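Local coordinates for protein probable transcriptional regulator (Pseudomonas aeruginosa, PDB 2ESN) that probably acts as a LysR-type transcriptional regulator, pairing a helix-turn-helix DNA-binding domain with an effector-binding domain whose ligand is unknown, at residues Y198-D212 with R226-A239. Numbering follows the deposited sequence.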
loop_
_atom_site.group_PDB
_atom_site.type_symbol
_atom_site.label_atom_id
_atom_site.label_comp_id
_atom_site.label_asym_id
_atom_site.label_seq_id
_atom_site.Cartn_x
_atom_site.Cartn_y
_atom_site.Cartn_z
ATOM N N TYR C 198 28.646 -13.237 -32.124
ATOM C CA TYR C 198 27.592 -12.975 -31.179
ATOM C C TYR C 198 27.631 -11.542 -30.703
ATOM O O TYR C 198 26.590 -10.929 -30.635
ATOM C CB TYR C 198 27.749 -13.892 -29.974
ATOM C CG TYR C 198 26.752 -13.726 -28.821
ATOM C CD1 TYR C 198 25.574 -14.476 -28.797
ATOM C CD2 TYR C 198 27.038 -12.892 -27.708
ATOM C CE1 TYR C 198 24.647 -14.373 -27.712
ATOM C CE2 TYR C 198 26.129 -12.806 -26.589
ATOM C CZ TYR C 198 24.950 -13.575 -26.597
ATOM O OH TYR C 198 24.048 -13.543 -25.556
ATOM N N LEU C 199 28.812 -11.001 -30.382
ATOM C CA LEU C 199 28.839 -9.628 -29.838
ATOM C C LEU C 199 28.708 -8.553 -30.883
ATOM O O LEU C 199 28.487 -7.393 -30.532
ATOM C CB LEU C 199 30.050 -9.351 -28.937
ATOM C CG LEU C 199 30.143 -10.284 -27.740
ATOM C CD1 LEU C 199 31.497 -10.109 -27.113
ATOM C CD2 LEU C 199 28.997 -10.006 -26.718
ATOM N N ALA C 200 28.810 -8.943 -32.165
ATOM C CA ALA C 200 28.571 -8.027 -33.288
ATOM C C ALA C 200 27.093 -7.872 -33.691
ATOM O O ALA C 200 26.761 -7.064 -34.580
ATOM C CB ALA C 200 29.406 -8.479 -34.500
ATOM N N GLU C 201 26.188 -8.605 -33.039
ATOM C CA GLU C 201 24.750 -8.402 -33.301
ATOM C C GLU C 201 24.065 -7.542 -32.240
ATOM O O GLU C 201 24.623 -7.299 -31.197
ATOM C CB GLU C 201 24.023 -9.747 -33.383
ATOM C CG GLU C 201 24.468 -10.686 -34.523
ATOM C CD GLU C 201 24.282 -10.053 -35.923
ATOM O OE1 GLU C 201 23.294 -9.291 -36.172
ATOM O OE2 GLU C 201 25.186 -10.314 -36.765
ATOM N N ARG C 202 22.862 -7.063 -32.529
ATOM C CA ARG C 202 21.990 -6.553 -31.483
ATOM C C ARG C 202 21.172 -7.720 -30.890
ATOM O O ARG C 202 21.009 -8.799 -31.516
ATOM C CB ARG C 202 21.120 -5.407 -32.025
ATOM C CG ARG C 202 21.936 -4.164 -32.507
ATOM C CD ARG C 202 21.067 -3.171 -33.220
ATOM N NE ARG C 202 20.354 -2.348 -32.249
ATOM C CZ ARG C 202 19.119 -1.840 -32.415
ATOM N NH1 ARG C 202 18.398 -2.083 -33.526
ATOM N NH2 ARG C 202 18.573 -1.078 -31.433
ATOM N N HIS C 203 20.666 -7.500 -29.683
ATOM C CA HIS C 203 20.186 -8.581 -28.869
ATOM C C HIS C 203 18.810 -8.287 -28.308
ATOM O O HIS C 203 18.494 -7.123 -27.979
ATOM C CB HIS C 203 21.157 -8.891 -27.744
ATOM C CG HIS C 203 22.427 -9.504 -28.203
ATOM N ND1 HIS C 203 22.647 -10.859 -28.181
ATOM C CD2 HIS C 203 23.553 -8.947 -28.713
ATOM C CE1 HIS C 203 23.853 -11.112 -28.661
ATOM N NE2 HIS C 203 24.423 -9.967 -28.975
ATOM N N ALA C 204 17.971 -9.344 -28.230
ATOM C CA ALA C 204 16.684 -9.231 -27.546
ATOM C C ALA C 204 16.923 -9.809 -26.163
ATOM O O ALA C 204 17.601 -10.799 -26.029
ATOM C CB ALA C 204 15.599 -10.017 -28.257
ATOM N N VAL C 205 16.367 -9.206 -25.118
ATOM C CA VAL C 205 16.701 -9.669 -23.764
ATOM C C VAL C 205 15.432 -9.786 -22.943
ATOM O O VAL C 205 14.543 -8.937 -23.028
ATOM C CB VAL C 205 17.703 -8.662 -23.084
ATOM C CG1 VAL C 205 17.909 -8.993 -21.649
ATOM C CG2 VAL C 205 19.058 -8.710 -23.837
ATOM N N VAL C 206 15.304 -10.886 -22.225
ATOM C CA VAL C 206 14.113 -11.172 -21.461
ATOM C C VAL C 206 14.332 -10.750 -19.987
ATOM O O VAL C 206 15.221 -11.233 -19.336
ATOM C CB VAL C 206 13.759 -12.665 -21.573
ATOM C CG1 VAL C 206 12.547 -13.009 -20.666
ATOM C CG2 VAL C 206 13.418 -13.039 -23.017
ATOM N N THR C 207 13.506 -9.841 -19.493
ATOM C CA THR C 207 13.611 -9.277 -18.155
ATOM C C THR C 207 12.228 -9.445 -17.500
ATOM O O THR C 207 11.421 -8.541 -17.569
ATOM C CB THR C 207 13.949 -7.784 -18.241
ATOM O OG1 THR C 207 13.085 -7.162 -19.181
ATOM C CG2 THR C 207 15.314 -7.595 -18.766
ATOM N N PRO C 208 11.954 -10.606 -16.913
ATOM C CA PRO C 208 10.605 -10.991 -16.494
ATOM C C PRO C 208 10.100 -10.147 -15.334
ATOM O O PRO C 208 8.905 -9.991 -15.176
ATOM C CB PRO C 208 10.760 -12.428 -16.012
ATOM C CG PRO C 208 12.098 -12.888 -16.504
ATOM C CD PRO C 208 12.946 -11.650 -16.567
ATOM N N TRP C 209 10.991 -9.521 -14.579
ATOM C CA TRP C 209 10.535 -8.662 -13.489
ATOM C C TRP C 209 10.959 -7.249 -13.781
ATOM O O TRP C 209 11.278 -6.465 -12.868
ATOM C CB TRP C 209 11.074 -9.189 -12.138
ATOM C CG TRP C 209 10.441 -10.537 -11.849
ATOM C CD1 TRP C 209 9.171 -10.760 -11.415
ATOM C CD2 TRP C 209 11.025 -11.817 -12.052
ATOM N NE1 TRP C 209 8.944 -12.111 -11.297
ATOM C CE2 TRP C 209 10.057 -12.784 -11.696
ATOM C CE3 TRP C 209 12.282 -12.252 -12.499
ATOM C CZ2 TRP C 209 10.297 -14.177 -11.777
ATOM C CZ3 TRP C 209 12.521 -13.644 -12.593
ATOM C CH2 TRP C 209 11.527 -14.578 -12.234
ATOM N N ASN C 210 11.011 -6.919 -15.060
ATOM C CA ASN C 210 11.382 -5.576 -15.465
ATOM C C ASN C 210 12.749 -5.046 -15.011
ATOM O O ASN C 210 12.938 -3.822 -14.964
ATOM C CB ASN C 210 10.374 -4.603 -14.893
ATOM C CG ASN C 210 8.979 -4.877 -15.361
ATOM O OD1 ASN C 210 8.751 -5.272 -16.512
ATOM N ND2 ASN C 210 8.018 -4.665 -14.464
ATOM N N GLU C 211 13.668 -5.940 -14.677
ATOM C CA GLU C 211 15.021 -5.575 -14.287
ATOM C C GLU C 211 15.782 -4.842 -15.383
ATOM O O GLU C 211 15.375 -4.890 -16.566
ATOM C CB GLU C 211 15.758 -6.802 -13.782
ATOM C CG GLU C 211 15.833 -8.042 -14.697
ATOM C CD GLU C 211 14.592 -8.965 -14.641
ATOM O OE1 GLU C 211 14.685 -10.132 -14.234
ATOM O OE2 GLU C 211 13.527 -8.532 -15.017
ATOM N N ASP C 212 16.850 -4.111 -15.002
ATOM C CA ASP C 212 17.599 -3.293 -15.975
ATOM C C ASP C 212 18.656 -4.083 -16.765
ATOM O O ASP C 212 19.331 -3.541 -17.617
ATOM C CB ASP C 212 18.192 -2.002 -15.348
ATOM C CG ASP C 212 17.171 -0.841 -15.258
ATOM O OD1 ASP C 212 16.078 -0.917 -15.836
ATOM O OD2 ASP C 212 17.496 0.192 -14.669
ATOM N N ARG C 226 30.101 -7.233 -22.935
ATOM C CA ARG C 226 28.825 -6.545 -22.955
ATOM C C ARG C 226 28.195 -6.721 -24.330
ATOM O O ARG C 226 28.904 -6.713 -25.352
ATOM C CB ARG C 226 29.003 -5.056 -22.614
ATOM C CG ARG C 226 29.948 -4.317 -23.562
ATOM C CD ARG C 226 29.541 -2.859 -23.761
ATOM N NE ARG C 226 28.172 -2.787 -24.263
ATOM C CZ ARG C 226 27.363 -1.729 -24.154
ATOM N NH1 ARG C 226 27.785 -0.600 -23.547
ATOM N NH2 ARG C 226 26.117 -1.815 -24.663
ATOM N N ARG C 227 26.873 -6.912 -24.364
ATOM C CA ARG C 227 26.189 -7.013 -25.649
ATOM C C ARG C 227 25.361 -5.744 -25.892
ATOM O O ARG C 227 25.014 -5.055 -24.912
ATOM C CB ARG C 227 25.411 -8.348 -25.738
ATOM C CG ARG C 227 24.391 -8.532 -24.680
ATOM C CD ARG C 227 23.790 -9.936 -24.646
ATOM N NE ARG C 227 22.867 -9.945 -23.510
ATOM C CZ ARG C 227 21.928 -10.846 -23.275
ATOM N NH1 ARG C 227 21.721 -11.882 -24.121
ATOM N NH2 ARG C 227 21.213 -10.735 -22.161
ATOM N N GLU C 228 25.108 -5.406 -27.163
ATOM C CA GLU C 228 24.269 -4.262 -27.550
ATOM C C GLU C 228 22.834 -4.702 -27.550
ATOM O O GLU C 228 22.484 -5.590 -28.304
ATOM C CB GLU C 228 24.596 -3.671 -28.966
ATOM C CG GLU C 228 26.006 -3.154 -29.146
ATOM C CD GLU C 228 26.374 -2.010 -28.151
ATOM O OE1 GLU C 228 27.390 -2.128 -27.369
ATOM O OE2 GLU C 228 25.608 -1.004 -28.145
ATOM N N VAL C 229 21.983 -4.045 -26.764
ATOM C CA VAL C 229 20.610 -4.489 -26.588
ATOM C C VAL C 229 19.673 -3.649 -27.380
ATOM O O VAL C 229 19.666 -2.427 -27.204
ATOM C CB VAL C 229 20.224 -4.454 -25.058
ATOM C CG1 VAL C 229 18.733 -4.679 -24.877
ATOM C CG2 VAL C 229 21.105 -5.475 -24.257
ATOM N N ALA C 230 18.849 -4.264 -28.237
ATOM C CA ALA C 230 17.814 -3.535 -28.959
ATOM C C ALA C 230 16.457 -3.518 -28.242
ATOM O O ALA C 230 15.749 -2.526 -28.293
ATOM C CB ALA C 230 17.651 -4.132 -30.342
ATOM N N VAL C 231 16.055 -4.632 -27.620
ATOM C CA VAL C 231 14.745 -4.756 -26.970
ATOM C C VAL C 231 14.880 -5.539 -25.669
ATOM O O VAL C 231 15.539 -6.579 -25.659
ATOM C CB VAL C 231 13.714 -5.532 -27.913
ATOM C CG1 VAL C 231 12.298 -5.575 -27.294
ATOM C CG2 VAL C 231 13.645 -4.908 -29.318
ATOM N N GLN C 232 14.212 -5.069 -24.600
ATOM C CA GLN C 232 13.995 -5.854 -23.396
ATOM C C GLN C 232 12.507 -6.100 -23.310
ATOM O O GLN C 232 11.712 -5.202 -23.619
ATOM C CB GLN C 232 14.443 -5.091 -22.141
ATOM C CG GLN C 232 15.964 -5.005 -22.022
ATOM C CD GLN C 232 16.457 -3.996 -20.930
ATOM O OE1 GLN C 232 17.529 -4.197 -20.328
ATOM N NE2 GLN C 232 15.733 -2.911 -20.755
ATOM N N LEU C 233 12.111 -7.298 -22.889
ATOM C CA LEU C 233 10.658 -7.597 -22.717
ATOM C C LEU C 233 10.590 -8.717 -21.726
ATOM O O LEU C 233 11.584 -9.392 -21.496
ATOM C CB LEU C 233 9.950 -7.995 -24.041
ATOM C CG LEU C 233 10.360 -9.266 -24.820
ATOM C CD1 LEU C 233 9.343 -9.564 -25.974
ATOM C CD2 LEU C 233 11.803 -9.161 -25.386
ATOM N N PRO C 234 9.457 -8.846 -21.050
ATOM C CA PRO C 234 9.343 -9.801 -19.959
ATOM C C PRO C 234 8.979 -11.220 -20.428
ATOM O O PRO C 234 9.032 -12.166 -19.619
ATOM C CB PRO C 234 8.187 -9.191 -19.109
ATOM C CG PRO C 234 7.692 -7.985 -19.849
ATOM C CD PRO C 234 8.250 -7.998 -21.199
ATOM N N THR C 235 8.603 -11.376 -21.703
ATOM C CA THR C 235 8.067 -12.634 -22.270
ATOM C C THR C 235 9.126 -13.309 -23.171
ATOM O O THR C 235 9.435 -12.748 -24.231
ATOM C CB THR C 235 7.057 -12.331 -23.419
ATOM O OG1 THR C 235 6.453 -11.040 -23.340
ATOM C CG2 THR C 235 6.149 -13.405 -23.748
ATOM N N VAL C 236 9.554 -14.533 -22.834
ATOM C CA VAL C 236 10.368 -15.414 -23.686
ATOM C C VAL C 236 9.641 -15.806 -24.974
ATOM O O VAL C 236 10.227 -15.786 -26.069
ATOM C CB VAL C 236 10.772 -16.706 -22.941
ATOM C CG1 VAL C 236 11.866 -17.482 -23.711
ATOM C CG2 VAL C 236 11.368 -16.355 -21.696
ATOM N N LEU C 237 8.335 -16.110 -24.875
ATOM C CA LEU C 237 7.678 -16.662 -26.020
ATOM C C LEU C 237 7.455 -15.593 -27.080
ATOM O O LEU C 237 7.695 -15.860 -28.246
ATOM C CB LEU C 237 6.395 -17.446 -25.648
ATOM C CG LEU C 237 6.495 -18.687 -24.756
ATOM C CD1 LEU C 237 5.046 -19.302 -24.567
ATOM C CD2 LEU C 237 7.512 -19.729 -25.255
ATOM N N ALA C 238 7.038 -14.393 -26.697
ATOM C CA ALA C 238 6.999 -13.316 -27.676
ATOM C C ALA C 238 8.420 -13.014 -28.206
ATOM O O ALA C 238 8.559 -12.639 -29.357
ATOM C CB ALA C 238 6.348 -12.069 -27.112
ATOM N N ALA C 239 9.428 -13.139 -27.343
ATOM C CA ALA C 239 10.822 -12.803 -27.721
ATOM C C ALA C 239 11.326 -13.720 -28.829
ATOM O O ALA C 239 12.061 -13.294 -29.717
ATOM C CB ALA C 239 11.744 -12.946 -26.507
HETATM O O HOH W 1 26.255 -7.314 -29.006
HETATM O O HOH W 2 20.704 -1.222 -29.667
HETATM O O HOH W 3 18.986 -12.693 -24.656
#
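Strands 202-206 and 231-233 run parallel, 15° apart, with Val205 gripped through both its N, bonded to Val231 O at 2.8 Å, and its O, which accepts Leu233 N. Thr207 N continues the ladder to Leu233 O. Between His203 and Ala204 the register slips by one residue at a beta bulge, and His203 O takes Ala230 N at 2.9 Å. Arg227 carries much of the side-chain contact. Its CG sits between the backbone N and the carbonyl carbon (chi1 59°), and the chain then runs extended past His203. Arg227 CB lies over the imidazole face, 3.9 Å from the ring centroid, a CH-pi contact. His203 NE2 donates to Tyr198 O, which helps fix the ring's rotation. Further out, Val205 CG2 packs on one face of the Arg227 guanidinium, 3.4 Å from NH2. Arg227 NH1 makes a weak bond to Tyr198 OH and reaches Ala204 O through a water; Arg227 NE forms a salt bridge with Asp217 of helix 215-221. Arg202 lies on the face of the sheet opposite His203 and Val205. There Ala230 CB, from the corner at the bulge, rests on the middle of its guanidinium, 3.4 Å from CZ. Arg202 NH2 also bonds Val130 O of the second subunit. Val206 spreads its two methyls over the start of helix 236-244: CG1 meets Val236 CG2 at 3.7 Å, and CG2 meets Ala239 CB. The two strands and helix 215-221 form a beta-alpha-beta unit of the LysR substrate-binding domain, a periplasmic-binding-protein-like fold, and Val231 and Gln232 extend its sheet into the second subunit.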